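Local coordinates for protein glutamate receptor 1 (Adineta vaga, PDB 4IO2) that binds glutamate in its ligand-binding domain, one part of a receptor that probably acts as a ligand-gated ion channel, at residues A[143-147]-A[148-152]; A[166-170]-A[171-175]; A[235-238]-A[239-243]. All coordinates share one frame; numbering follows the deposited sequence. Where two conformers were deposited one is given.

Interaction 1 (A[143-147]-A[148-152]); sequences DYYLR and EISGG
At the C-terminal end of helix 140-148, in the ligand-binding domain, Tyr144 and Tyr145 receive the residues with which the chain leaves the helix, a worked example of a helix end tied back on itself. Glu148 N to Tyr144 O (2.9 Å) is a regular helical bond; Tyr145 O takes the next one, from Ile149 N at 2.9 Å, plus the i to i+5 bond from Ser150 N at 3.2 Å. Beyond them Gly152 N reaches Leu146 O, with Gly151 and Gly152 both at positive phi. With CG anti to the backbone N (chi1 -179°), the Tyr144 ring lies alongside the next turn, under Glu148 CG, which sits 3.5 Å from the ring centroid in a CH-pi contact. Ile149 CB makes another, over one face of the Tyr145 ring toward its rim, 4.2 Å from the centroid. A bend at chi2 brings Glu148 OE2 to the guanidinium edge of Arg147, whose NE (2.8 Å) and NH2 (3.1 Å) both grip this single oxygen in a salt bridge. The guanidinium and carboxylate planes stand 72° apart. Ser150 OG, oblique to the Tyr145 ring, is bonded to Ser153 O. Around this helix end, Tyr144 OH bonds Lys124 of helix 120-125 while its ring meets Phe202 on strand 200-211, and Tyr145 packs edge-to-face on Phe156, just before strand 157-159.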
loop_
_atom_site.group_PDB
_atom_site.type_symbol
_atom_site.label_atom_id
_atom_site.label_comp_id
_atom_site.label_asym_id
_atom_site.label_seq_id
_atom_site.Cartn_x
_atom_site.Cartn_y
_atom_site.Cartn_z
ATOM N N ASP A 143 -15.813 11.017 -3.801
ATOM C CA ASP A 143 -14.861 12.093 -4.057
ATOM C C ASP A 143 -14.111 11.945 -5.374
ATOM O O ASP A 143 -13.769 12.957 -5.998
ATOM C CB ASP A 143 -13.958 12.377 -2.877
ATOM C CG ASP A 143 -14.747 12.956 -1.700
ATOM O OD1 ASP A 143 -15.574 13.907 -1.874
ATOM O OD2 ASP A 143 -14.619 12.388 -0.630
ATOM N N TYR A 144 -13.895 10.711 -5.827
ATOM C CA TYR A 144 -13.328 10.510 -7.150
ATOM C C TYR A 144 -14.250 11.113 -8.209
ATOM O O TYR A 144 -13.797 11.815 -9.114
ATOM C CB TYR A 144 -13.069 9.009 -7.429
ATOM C CG TYR A 144 -12.475 8.779 -8.779
ATOM C CD1 TYR A 144 -13.288 8.676 -9.906
ATOM C CD2 TYR A 144 -11.100 8.670 -8.948
ATOM C CE1 TYR A 144 -12.738 8.477 -11.144
ATOM C CE2 TYR A 144 -10.548 8.487 -10.184
ATOM C CZ TYR A 144 -11.367 8.387 -11.274
ATOM O OH TYR A 144 -10.813 8.211 -12.526
ATOM N N TYR A 145 -15.528 10.791 -8.125
ATOM C CA TYR A 145 -16.499 11.303 -9.081
ATOM C C TYR A 145 -16.446 12.820 -9.125
ATOM O O TYR A 145 -16.415 13.427 -10.224
ATOM C CB TYR A 145 -17.893 10.819 -8.701
ATOM C CG TYR A 145 -18.956 11.313 -9.652
ATOM C CD1 TYR A 145 -19.539 12.551 -9.473
ATOM C CD2 TYR A 145 -19.380 10.535 -10.735
ATOM C CE1 TYR A 145 -20.499 13.030 -10.320
ATOM C CE2 TYR A 145 -20.328 11.017 -11.606
ATOM C CZ TYR A 145 -20.896 12.260 -11.379
ATOM O OH TYR A 145 -21.858 12.763 -12.221
ATOM N N LEU A 146 -16.490 13.451 -7.954
ATOM C CA LEU A 146 -16.591 14.901 -7.882
ATOM C C LEU A 146 -15.331 15.584 -8.441
ATOM O O LEU A 146 -15.426 16.646 -9.072
ATOM C CB LEU A 146 -16.855 15.348 -6.442
ATOM C CG LEU A 146 -18.240 14.991 -5.888
ATOM C CD1 LEU A 146 -18.320 15.271 -4.394
ATOM C CD2 LEU A 146 -19.351 15.665 -6.666
ATOM N N ARG A 147 -14.165 14.968 -8.278
ATOM C CA ARG A 147 -12.946 15.545 -8.844
ATOM C C ARG A 147 -12.747 15.247 -10.334
ATOM O O ARG A 147 -12.288 16.115 -11.075
ATOM C CB ARG A 147 -11.711 15.075 -8.079
ATOM C CG ARG A 147 -10.404 15.722 -8.592
ATOM C CD ARG A 147 -9.150 15.170 -7.900
ATOM N NE ARG A 147 -9.057 13.745 -8.176
ATOM C CZ ARG A 147 -9.326 12.779 -7.306
ATOM N NH1 ARG A 147 -9.616 13.052 -6.035
ATOM N NH2 ARG A 147 -9.279 11.523 -7.731
ATOM N N GLU A 148 -13.054 14.023 -10.756
ATOM C CA GLU A 148 -12.655 13.536 -12.086
ATOM C C GLU A 148 -13.714 13.567 -13.167
ATOM O O GLU A 148 -13.389 13.601 -14.352
ATOM C CB GLU A 148 -12.192 12.092 -12.000
ATOM C CG GLU A 148 -11.096 11.883 -11.011
ATOM C CD GLU A 148 -9.738 12.265 -11.511
ATOM O OE1 GLU A 148 -9.538 12.305 -12.739
ATOM O OE2 GLU A 148 -8.853 12.490 -10.658
ATOM N N ILE A 149 -14.977 13.535 -12.769
ATOM C CA ILE A 149 -16.068 13.468 -13.728
ATOM C C ILE A 149 -16.862 14.769 -13.776
ATOM O O ILE A 149 -17.086 15.327 -14.855
ATOM C CB ILE A 149 -16.989 12.281 -13.425
ATOM C CG1 ILE A 149 -16.226 10.982 -13.678
ATOM C CG2 ILE A 149 -18.227 12.344 -14.298
ATOM C CD1 ILE A 149 -16.911 9.820 -13.162
ATOM N N SER A 150 -17.296 15.279 -12.628
ATOM C CA SER A 150 -18.288 16.363 -12.655
ATOM C C SER A 150 -17.797 17.741 -12.246
ATOM O O SER A 150 -18.601 18.652 -12.155
ATOM C CB SER A 150 -19.443 16.004 -11.726
ATOM O OG SER A 150 -18.997 16.039 -10.360
ATOM N N GLY A 151 -16.508 17.927 -12.009
ATOM C CA GLY A 151 -16.014 19.265 -11.687
ATOM C C GLY A 151 -16.616 19.830 -10.405
ATOM O O GLY A 151 -16.843 21.046 -10.266
ATOM N N GLY A 152 -16.901 18.922 -9.474
ATOM C CA GLY A 152 -17.391 19.281 -8.157
ATOM C C GLY A 152 -18.908 19.288 -8.063
ATOM O O GLY A 152 -19.485 19.469 -6.989
HETATM O O HOH W 1 -13.898 16.849 -13.109
#

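Interaction 2 (A[166-170]-A[171-175]); sequences YDSLL and AGIID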
loop_
_atom_site.group_PDB
_atom_site.type_symbol
_atom_site.label_atom_id
_atom_site.label_comp_id
_atom_site.label_asym_id
_atom_site.label_seq_id
_atom_site.Cartn_x
_atom_site.Cartn_y
_atom_site.Cartn_z
ATOM N N TYR A 166 -26.950 -2.469 -6.771
ATOM C CA TYR A 166 -27.242 -3.662 -7.583
ATOM C C TYR A 166 -28.628 -3.545 -8.214
ATOM O O TYR A 166 -28.807 -3.760 -9.424
ATOM C CB TYR A 166 -27.163 -4.953 -6.741
ATOM C CG TYR A 166 -25.887 -5.149 -5.951
ATOM C CD1 TYR A 166 -24.638 -4.882 -6.506
ATOM C CD2 TYR A 166 -25.930 -5.561 -4.633
ATOM C CE1 TYR A 166 -23.484 -5.080 -5.786
ATOM C CE2 TYR A 166 -24.771 -5.761 -3.899
ATOM C CZ TYR A 166 -23.555 -5.500 -4.469
ATOM O OH TYR A 166 -22.409 -5.668 -3.727
ATOM N N ASP A 167 -29.608 -3.180 -7.402
ATOM C CA ASP A 167 -30.994 -3.105 -7.887
ATOM C C ASP A 167 -31.171 -2.039 -8.975
ATOM O O ASP A 167 -31.923 -2.236 -9.939
ATOM C CB ASP A 167 -31.933 -2.818 -6.729
ATOM C CG ASP A 167 -32.011 -3.972 -5.738
ATOM O OD1 ASP A 167 -31.508 -5.058 -6.041
ATOM O OD2 ASP A 167 -32.574 -3.793 -4.642
ATOM N N SER A 168 -30.476 -0.921 -8.862
ATOM C CA SER A 168 -30.631 0.149 -9.833
ATOM C C SER A 168 -29.998 -0.216 -11.181
ATOM O O SER A 168 -30.497 0.159 -12.226
ATOM C CB SER A 168 -30.021 1.441 -9.301
ATOM O OG SER A 168 -30.720 1.873 -8.159
ATOM N N LEU A 169 -28.875 -0.928 -11.139
ATOM C CA LEU A 169 -28.308 -1.465 -12.353
ATOM C C LEU A 169 -29.256 -2.480 -12.977
ATOM O O LEU A 169 -29.562 -2.386 -14.162
ATOM C CB LEU A 169 -26.978 -2.134 -12.035
ATOM C CG LEU A 169 -25.824 -1.142 -11.883
ATOM C CD1 LEU A 169 -24.634 -1.859 -11.243
ATOM C CD2 LEU A 169 -25.460 -0.513 -13.224
ATOM N N LEU A 170 -29.741 -3.421 -12.195
ATOM C CA LEU A 170 -30.571 -4.481 -12.781
ATOM C C LEU A 170 -31.892 -3.925 -13.289
ATOM O O LEU A 170 -32.498 -4.537 -14.170
ATOM C CB LEU A 170 -30.810 -5.569 -11.753
ATOM C CG LEU A 170 -29.570 -6.381 -11.409
ATOM C CD1 LEU A 170 -29.895 -7.278 -10.244
ATOM C CD2 LEU A 170 -29.054 -7.232 -12.577
ATOM N N ALA A 171 -32.341 -2.778 -12.793
ATOM C CA ALA A 171 -33.620 -2.199 -13.198
ATOM C C ALA A 171 -33.471 -1.187 -14.315
ATOM O O ALA A 171 -34.480 -0.670 -14.803
ATOM C CB ALA A 171 -34.320 -1.568 -12.011
ATOM N N GLY A 172 -32.251 -0.949 -14.769
ATOM C CA GLY A 172 -31.973 -0.035 -15.859
ATOM C C GLY A 172 -32.073 1.436 -15.511
ATOM O O GLY A 172 -32.165 2.301 -16.395
ATOM N N ILE A 173 -31.956 1.758 -14.214
ATOM C CA ILE A 173 -32.042 3.143 -13.776
ATOM C C ILE A 173 -30.683 3.828 -13.927
ATOM O O ILE A 173 -30.602 5.024 -14.202
ATOM C CB ILE A 173 -32.445 3.222 -12.305
ATOM C CG1 ILE A 173 -33.850 2.663 -12.121
ATOM C CG2 ILE A 173 -32.401 4.651 -11.797
ATOM C CD1 ILE A 173 -34.212 2.378 -10.685
ATOM N N ILE A 174 -29.614 3.082 -13.676
ATOM C CA ILE A 174 -28.276 3.578 -13.974
ATOM C C ILE A 174 -27.559 2.613 -14.902
ATOM O O ILE A 174 -27.957 1.436 -15.033
ATOM C CB ILE A 174 -27.451 3.775 -12.658
ATOM C CG1 ILE A 174 -27.396 2.464 -11.844
ATOM C CG2 ILE A 174 -28.073 4.904 -11.858
ATOM C CD1 ILE A 174 -26.541 2.592 -10.526
ATOM N N ASP A 175 -26.519 3.090 -15.560
ATOM C CA ASP A 175 -25.723 2.224 -16.439
ATOM C C ASP A 175 -24.437 1.754 -15.793
ATOM O O ASP A 175 -23.920 0.707 -16.180
ATOM C CB ASP A 175 -25.405 2.956 -17.752
ATOM C CG ASP A 175 -26.642 3.225 -18.596
ATOM O OD1 ASP A 175 -27.525 2.335 -18.651
ATOM O OD2 ASP A 175 -26.720 4.370 -19.100
#
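The carbonyls of Asp167, Ser168 and Leu169, in the last turn of helix 162-170, take the backbone amides of Ala171, Gly172, Ile173 and Ile174. Ala171 N closes a normal helical bond on Asp167 O (2.9 Å). Past it, Ile173 N reaches back to Ser168 O at 2.9 Å, and Ile174 N adds a weak bond to the same oxygen. Gly172 N meets Leu169 O at 3.1 Å from above the carbonyl plane.

The apolar contacts gather around Ile174. Its CG1 lies between the backbone N and the carbonyl carbon (chi1 56°), which folds the chain back against the helix: CG1 comes 3.8 Å from Ser168 CB and likewise 3.8 Å from Leu169 CD2. The same Leu169 methyl touches the backbone beyond, with CD2 3.5 Å from Asp175 O. Shortening Leu169 to an alanine would probably open a gap beside Ile174 CG1 and take away part of the packing on Leu195 of strand 195-198. Ile174 itself packs on Tyr157 and Leu159 of strand 157-159.

Charged groups fix the far end. Asp175 forms salt bridges through OD2 to Arg132 and through OD1 to Arg112, and Arg112 NH1 also bonds the backbone oxygens of Ile174 and Leu169.

With Gly172 at positive phi, and the bonds Ile173 to Ser168 and Gly172 to Leu169, this is a Schellman motif, the turn that here ends a helix and leads the chain on to strand 177-180.

Interaction 3 (A[235-238]-A[239-243]); sequences DNLK and KKWFQ
The carbonyl oxygens of Leu237 and Lys238 meet the ring edges of Trp241 and Phe242 along one side of helix 233-242, while the side chains themselves touch only loosely. Trp241 CD1 lies at 3.3 Å from Leu237 O, which sits near the plane of the indole. One residue on, the Phe242 ring repeats the theme: its CD1 is 3.4 Å from Lys238 O, again edge-on. With CG anti to the carbonyl carbon (chi1 -69° in each), each ring turns an edge to the carbonyl four residues earlier. Lys238 CG adds a looser touch, 4.1 Å from Phe242 CD1. Beneath the side chains runs the i to i+4 bonding of an alpha-helix in its last turns, from Lys239 N to Asp235 O (3.0 Å) through to Phe242 N to Lys238 O (2.9 Å). Leu237 is the buried residue, set against helix 40-52; there Asp43 OD2 accepts from Trp241 NE1 and, at the exposed margin, forms a salt bridge with Lys240 NZ. Phe242 stands edge-to-face to Phe20. The other side is much looser. Asp235, Asn236 and Lys239 are exposed, and of Lys239 only CB stays near the preceding turn, 3.6 Å from Asp235 O, while the rest of the extended chain leads away.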
loop_
_atom_site.group_PDB
_atom_site.type_symbol
_atom_site.label_atom_id
_atom_site.label_comp_id
_atom_site.label_asym_id
_atom_site.label_seq_id
_atom_site.Cartn_x
_atom_site.Cartn_y
_atom_site.Cartn_z
ATOM N N ASP A 235 -2.114 -12.666 3.224
ATOM C CA ASP A 235 -2.320 -13.318 1.949
ATOM C C ASP A 235 -3.184 -14.567 2.121
ATOM O O ASP A 235 -4.070 -14.822 1.296
ATOM C CB ASP A 235 -1.006 -13.723 1.305
ATOM C CG ASP A 235 -0.266 -12.557 0.681
ATOM O OD1 ASP A 235 -0.834 -11.451 0.590
ATOM O OD2 ASP A 235 0.905 -12.762 0.286
ATOM N N ASN A 236 -2.956 -15.337 3.184
ATOM C CA ASN A 236 -3.766 -16.529 3.423
ATOM C C ASN A 236 -5.224 -16.198 3.657
ATOM O O ASN A 236 -6.127 -16.870 3.166
ATOM C CB ASN A 236 -3.271 -17.288 4.670
ATOM C CG ASN A 236 -1.884 -17.831 4.530
ATOM O OD1 ASN A 236 -1.349 -18.005 3.420
ATOM N ND2 ASN A 236 -1.286 -18.157 5.692
ATOM N N LEU A 237 -5.460 -15.113 4.381
ATOM C CA LEU A 237 -6.813 -14.694 4.678
ATOM C C LEU A 237 -7.524 -14.226 3.422
ATOM O O LEU A 237 -8.706 -14.527 3.221
ATOM C CB LEU A 237 -6.826 -13.551 5.694
ATOM C CG LEU A 237 -6.672 -13.944 7.139
ATOM C CD1 LEU A 237 -6.644 -12.693 7.993
ATOM C CD2 LEU A 237 -7.863 -14.836 7.507
ATOM N N LYS A 238 -6.808 -13.479 2.583
ATOM C CA LYS A 238 -7.408 -13.023 1.341
ATOM C C LYS A 238 -7.817 -14.232 0.479
ATOM O O LYS A 238 -8.932 -14.277 -0.072
ATOM C CB LYS A 238 -6.480 -12.054 0.603
ATOM C CG LYS A 238 -7.148 -11.404 -0.611
ATOM C CD LYS A 238 -6.224 -10.409 -1.283
ATOM C CE LYS A 238 -6.126 -9.128 -0.451
ATOM N NZ LYS A 238 -5.242 -8.093 -1.090
ATOM N N LYS A 239 -6.918 -15.212 0.347
ATOM C CA LYS A 239 -7.203 -16.397 -0.440
ATOM C C LYS A 239 -8.412 -17.142 0.126
ATOM O O LYS A 239 -9.338 -17.525 -0.612
ATOM C CB LYS A 239 -5.983 -17.320 -0.530
ATOM C CG LYS A 239 -6.233 -18.661 -1.227
ATOM C CD LYS A 239 -4.970 -19.519 -1.290
ATOM C CE LYS A 239 -5.218 -20.894 -1.939
ATOM N NZ LYS A 239 -3.965 -21.663 -2.201
ATOM N N LYS A 240 -8.456 -17.296 1.445
ATOM C CA LYS A 240 -9.546 -18.035 2.097
ATOM C C LYS A 240 -10.926 -17.454 1.767
ATOM O O LYS A 240 -11.859 -18.175 1.462
ATOM C CB LYS A 240 -9.351 -18.051 3.621
ATOM C CG LYS A 240 -10.504 -18.655 4.404
ATOM C CD LYS A 240 -10.262 -18.648 5.910
ATOM C CE LYS A 240 -11.499 -19.161 6.638
ATOM N NZ LYS A 240 -11.340 -19.108 8.123
ATOM N N TRP A 241 -11.064 -16.135 1.858
ATOM C CA TRP A 241 -12.355 -15.492 1.712
ATOM C C TRP A 241 -12.687 -15.066 0.282
ATOM O O TRP A 241 -13.863 -14.907 -0.033
ATOM C CB TRP A 241 -12.451 -14.296 2.683
ATOM C CG TRP A 241 -12.506 -14.789 4.115
ATOM C CD1 TRP A 241 -11.469 -14.862 5.028
ATOM C CD2 TRP A 241 -13.645 -15.385 4.770
ATOM N NE1 TRP A 241 -11.914 -15.423 6.196
ATOM C CE2 TRP A 241 -13.230 -15.768 6.069
ATOM C CE3 TRP A 241 -14.969 -15.611 4.389
ATOM C CZ2 TRP A 241 -14.089 -16.350 6.986
ATOM C CZ3 TRP A 241 -15.842 -16.219 5.300
ATOM C CH2 TRP A 241 -15.388 -16.592 6.592
ATOM N N PHE A 242 -11.689 -14.823 -0.558
ATOM C CA PHE A 242 -11.944 -14.210 -1.871
ATOM C C PHE A 242 -11.701 -15.115 -3.065
ATOM O O PHE A 242 -12.171 -14.816 -4.166
ATOM C CB PHE A 242 -11.123 -12.934 -2.053
ATOM C CG PHE A 242 -11.581 -11.794 -1.157
ATOM C CD1 PHE A 242 -11.131 -11.715 0.161
ATOM C CD2 PHE A 242 -12.497 -10.854 -1.612
ATOM C CE1 PHE A 242 -11.566 -10.663 0.985
ATOM C CE2 PHE A 242 -12.929 -9.797 -0.793
ATOM C CZ PHE A 242 -12.467 -9.735 0.512
ATOM N N GLN A 243 -11.063 -16.263 -2.895
ATOM C CA GLN A 243 -10.844 -17.147 -4.068
ATOM C C GLN A 243 -12.082 -17.772 -4.767
ATOM O O GLN A 243 -12.032 -18.211 -5.896
ATOM C CB GLN A 243 -9.787 -18.195 -3.774
ATOM C CG GLN A 243 -8.412 -17.687 -4.151
ATOM C CD GLN A 243 -7.399 -18.807 -4.484
ATOM O OE1 GLN A 243 -7.657 -20.010 -4.287
ATOM N NE2 GLN A 243 -6.238 -18.401 -4.989
#

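Overall arrangement
Followed from the N terminus, the three contacts come in series, none nested in or crossing another. Interaction 1 turns the chain out of helix 140-148 toward strand 157-159; interaction 2 does the same after helix 162-170, on the way to strand 177-180. Their centres are about 21 Å apart and they do not touch, yet both border strand 157-159 or its approach. Interaction 3 closes no loop: it lies along helix 233-242 near the C terminus and brings that helix against helix 40-52 from early in the chain. It sits across the chain's centre from interaction 1, about 33 Å between centres.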